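Local coordinates for hypothetical protein (Uncultured marine organism, PDB 2OD6), which is of unknown function but forms a dimer of ferredoxin-like subunits and holds 10-oxohexadecanoic acid in a pocket, which suggests that it binds fatty-acid-like molecules, at residues E22-A27 against F47-V52. Residues are numbered along the deposited sequence; the frame is centred on the assembly and turned at random.
Sequences ELFIDA and FSMNRV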
loop_
_atom_site.group_PDB
_atom_site.type_symbol
_atom_site.label_atom_id
_atom_site.label_comp_id
_atom_site.label_asym_id
_atom_site.label_seq_id
_atom_site.Cartn_x
_atom_site.Cartn_y
_atom_site.Cartn_z
ATOM N N GLU A 22 9.012 -10.014 -14.486
ATOM C CA GLU A 22 10.142 -10.540 -13.696
ATOM C C GLU A 22 11.442 -9.811 -14.091
ATOM O O GLU A 22 12.337 -9.648 -13.280
ATOM C CB GLU A 22 10.309 -12.052 -13.893
ATOM C CG GLU A 22 9.259 -12.943 -13.233
ATOM C CD GLU A 22 9.087 -12.699 -11.761
ATOM O OE1 GLU A 22 10.091 -12.478 -11.051
ATOM O OE2 GLU A 22 7.925 -12.735 -11.295
ATOM N N LEU A 23 11.555 -9.383 -15.353
ATOM C CA LEU A 23 12.724 -8.542 -15.733
ATOM C C LEU A 23 12.797 -7.272 -14.896
ATOM O O LEU A 23 13.878 -6.853 -14.441
ATOM C CB LEU A 23 12.685 -8.222 -17.235
ATOM C CG LEU A 23 13.125 -9.221 -18.306
ATOM C CD1 LEU A 23 12.535 -8.933 -19.721
ATOM C CD2 LEU A 23 14.666 -9.321 -18.398
ATOM N N PHE A 24 11.625 -6.722 -14.575
ATOM C CA PHE A 24 11.521 -5.576 -13.694
ATOM C C PHE A 24 11.859 -5.904 -12.286
ATOM O O PHE A 24 12.644 -5.156 -11.674
ATOM C CB PHE A 24 10.094 -4.997 -13.760
ATOM C CG PHE A 24 9.934 -3.743 -13.008
ATOM C CD1 PHE A 24 10.317 -2.530 -13.572
ATOM C CD2 PHE A 24 9.399 -3.762 -11.705
ATOM C CE1 PHE A 24 10.188 -1.352 -12.843
ATOM C CE2 PHE A 24 9.258 -2.603 -10.990
ATOM C CZ PHE A 24 9.684 -1.404 -11.532
ATOM N N ILE A 25 11.267 -6.964 -11.734
ATOM C CA ILE A 25 11.608 -7.351 -10.303
ATOM C C ILE A 25 13.114 -7.549 -10.137
ATOM O O ILE A 25 13.703 -7.157 -9.109
ATOM C CB ILE A 25 10.849 -8.647 -9.838
ATOM C CG1 ILE A 25 9.409 -8.345 -9.420
ATOM C CG2 ILE A 25 11.456 -9.313 -8.708
ATOM C CD1 ILE A 25 8.416 -8.837 -10.369
ATOM N N ASP A 26 13.722 -8.232 -11.098
ATOM C CA ASP A 26 15.144 -8.527 -11.066
ATOM C C ASP A 26 15.976 -7.232 -11.108
ATOM O O ASP A 26 16.896 -7.038 -10.277
ATOM C CB ASP A 26 15.473 -9.482 -12.211
ATOM C CG ASP A 26 16.892 -10.078 -12.101
ATOM O OD1 ASP A 26 17.260 -10.577 -11.011
ATOM O OD2 ASP A 26 17.620 -9.972 -13.090
ATOM N N ALA A 27 15.609 -6.319 -12.017
ATOM C CA ALA A 27 16.275 -5.004 -12.120
ATOM C C ALA A 27 16.223 -4.275 -10.794
ATOM O O ALA A 27 17.232 -3.733 -10.300
ATOM C CB ALA A 27 15.660 -4.168 -13.261
ATOM N N PHE A 47 10.939 0.040 2.125
ATOM C CA PHE A 47 10.422 -0.244 0.779
ATOM C C PHE A 47 9.881 -1.694 0.706
ATOM O O PHE A 47 10.412 -2.578 1.367
ATOM C CB PHE A 47 11.526 -0.084 -0.246
ATOM C CG PHE A 47 11.165 -0.591 -1.611
ATOM C CD1 PHE A 47 10.554 0.238 -2.512
ATOM C CD2 PHE A 47 11.477 -1.907 -2.005
ATOM C CE1 PHE A 47 10.220 -0.216 -3.776
ATOM C CE2 PHE A 47 11.149 -2.373 -3.276
ATOM C CZ PHE A 47 10.538 -1.516 -4.165
ATOM N N SER A 48 8.844 -1.935 -0.117
ATOM C CA SER A 48 8.371 -3.324 -0.378
ATOM C C SER A 48 7.853 -3.420 -1.749
ATOM O O SER A 48 7.409 -2.416 -2.260
ATOM C CB SER A 48 7.354 -3.827 0.669
ATOM O OG SER A 48 6.071 -3.241 0.540
HETATM N N MSE A 49 8.002 -4.603 -2.358
HETATM C CA MSE A 49 7.402 -4.916 -3.667
HETATM C C MSE A 49 6.485 -6.114 -3.434
HETATM O O MSE A 49 6.864 -7.062 -2.775
HETATM C CB MSE A 49 8.478 -5.155 -4.751
HETATM C CG MSE A 49 8.001 -5.556 -6.092
HETATM SE SE MSE A 49 9.462 -4.996 -7.281
HETATM C CE MSE A 49 10.907 -5.975 -6.251
ATOM N N ASN A 50 5.290 -6.099 -4.052
ATOM C CA ASN A 50 4.220 -7.056 -3.667
ATOM C C ASN A 50 3.569 -7.513 -4.886
ATOM O O ASN A 50 3.211 -6.650 -5.644
ATOM C CB ASN A 50 3.201 -6.337 -2.762
ATOM C CG ASN A 50 3.837 -5.709 -1.538
ATOM O OD1 ASN A 50 3.982 -6.372 -0.514
ATOM N ND2 ASN A 50 4.209 -4.375 -1.624
ATOM N N ARG A 51 3.456 -8.826 -5.110
ATOM C CA ARG A 51 2.882 -9.344 -6.360
ATOM C C ARG A 51 1.390 -9.471 -6.103
ATOM O O ARG A 51 1.003 -10.134 -5.137
ATOM C CB ARG A 51 3.440 -10.757 -6.600
ATOM C CG ARG A 51 2.715 -11.587 -7.623
ATOM C CD ARG A 51 2.973 -11.011 -8.837
ATOM N NE ARG A 51 2.308 -11.749 -9.909
ATOM C CZ ARG A 51 2.551 -13.009 -10.256
ATOM N NH1 ARG A 51 3.534 -13.713 -9.742
ATOM N NH2 ARG A 51 1.855 -13.497 -11.262
ATOM N N VAL A 52 0.567 -8.922 -6.998
ATOM C CA VAL A 52 -0.888 -8.932 -6.808
ATOM C C VAL A 52 -1.403 -10.232 -7.442
ATOM O O VAL A 52 -1.191 -10.464 -8.641
ATOM C CB VAL A 52 -1.588 -7.700 -7.425
ATOM C CG1 VAL A 52 -3.186 -7.862 -7.302
ATOM C CG2 VAL A 52 -1.092 -6.333 -6.753
HETATM O O HOH W 1 6.200 -12.670 -8.637
#
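M49, a selenomethionine of strand 44-52, packs against I25 and F24 in a small, buried, apolar helix-on-sheet contact, where helix 18-40 lies over an outer strand of the chain's four-stranded antiparallel sheet. The backbones stay well apart, 8.2 Å between the CA atoms of I25 and M49, and the side chain of M49 spans most of the gap. Its CG stands anti to the backbone N (chi1 177°) and leads the chain out from the strand, after which a bend at chi3 (53°) swings the methyl toward CG2 of I25. The selenium touches both partners: SE of M49 lies 4.0 Å from CG1 of I25 and 4.4 Å from CE2 of F24, approaching that ring obliquely. Beyond the bend, CE of M49 comes within 4.2 Å of CG2 of I25. The two aliphatic chains cross at a slant, and both branches of the isoleucine are used. No direct hydrogen bond joins the segments. E22 has two conformers; in one, a water donates to OE2 of E22 at 3.2 Å and accepts from NH1 of R51 at 3.1 Å, a doubtful link. There OE2 of E22 and NH1 of R51, 4.8 Å apart, are too distant for a salt bridge, though their opposite charges probably attract. On the other face of the strand, ND2 of N50 donates to OG of S48 in a bond 3.1 Å long, close to the amide plane. V28 and V61 also border M49. From the second subunit, whose strand pairs antiparallel with 48-52, V107 packs on I25 and M108 on M49. F24 reaches near the bound 10-oxohexadecanoic acid. Such helix-covered sheets, continued from one subunit into the next, are characteristic of the dimeric alpha-beta barrel clan with its ferredoxin-like fold.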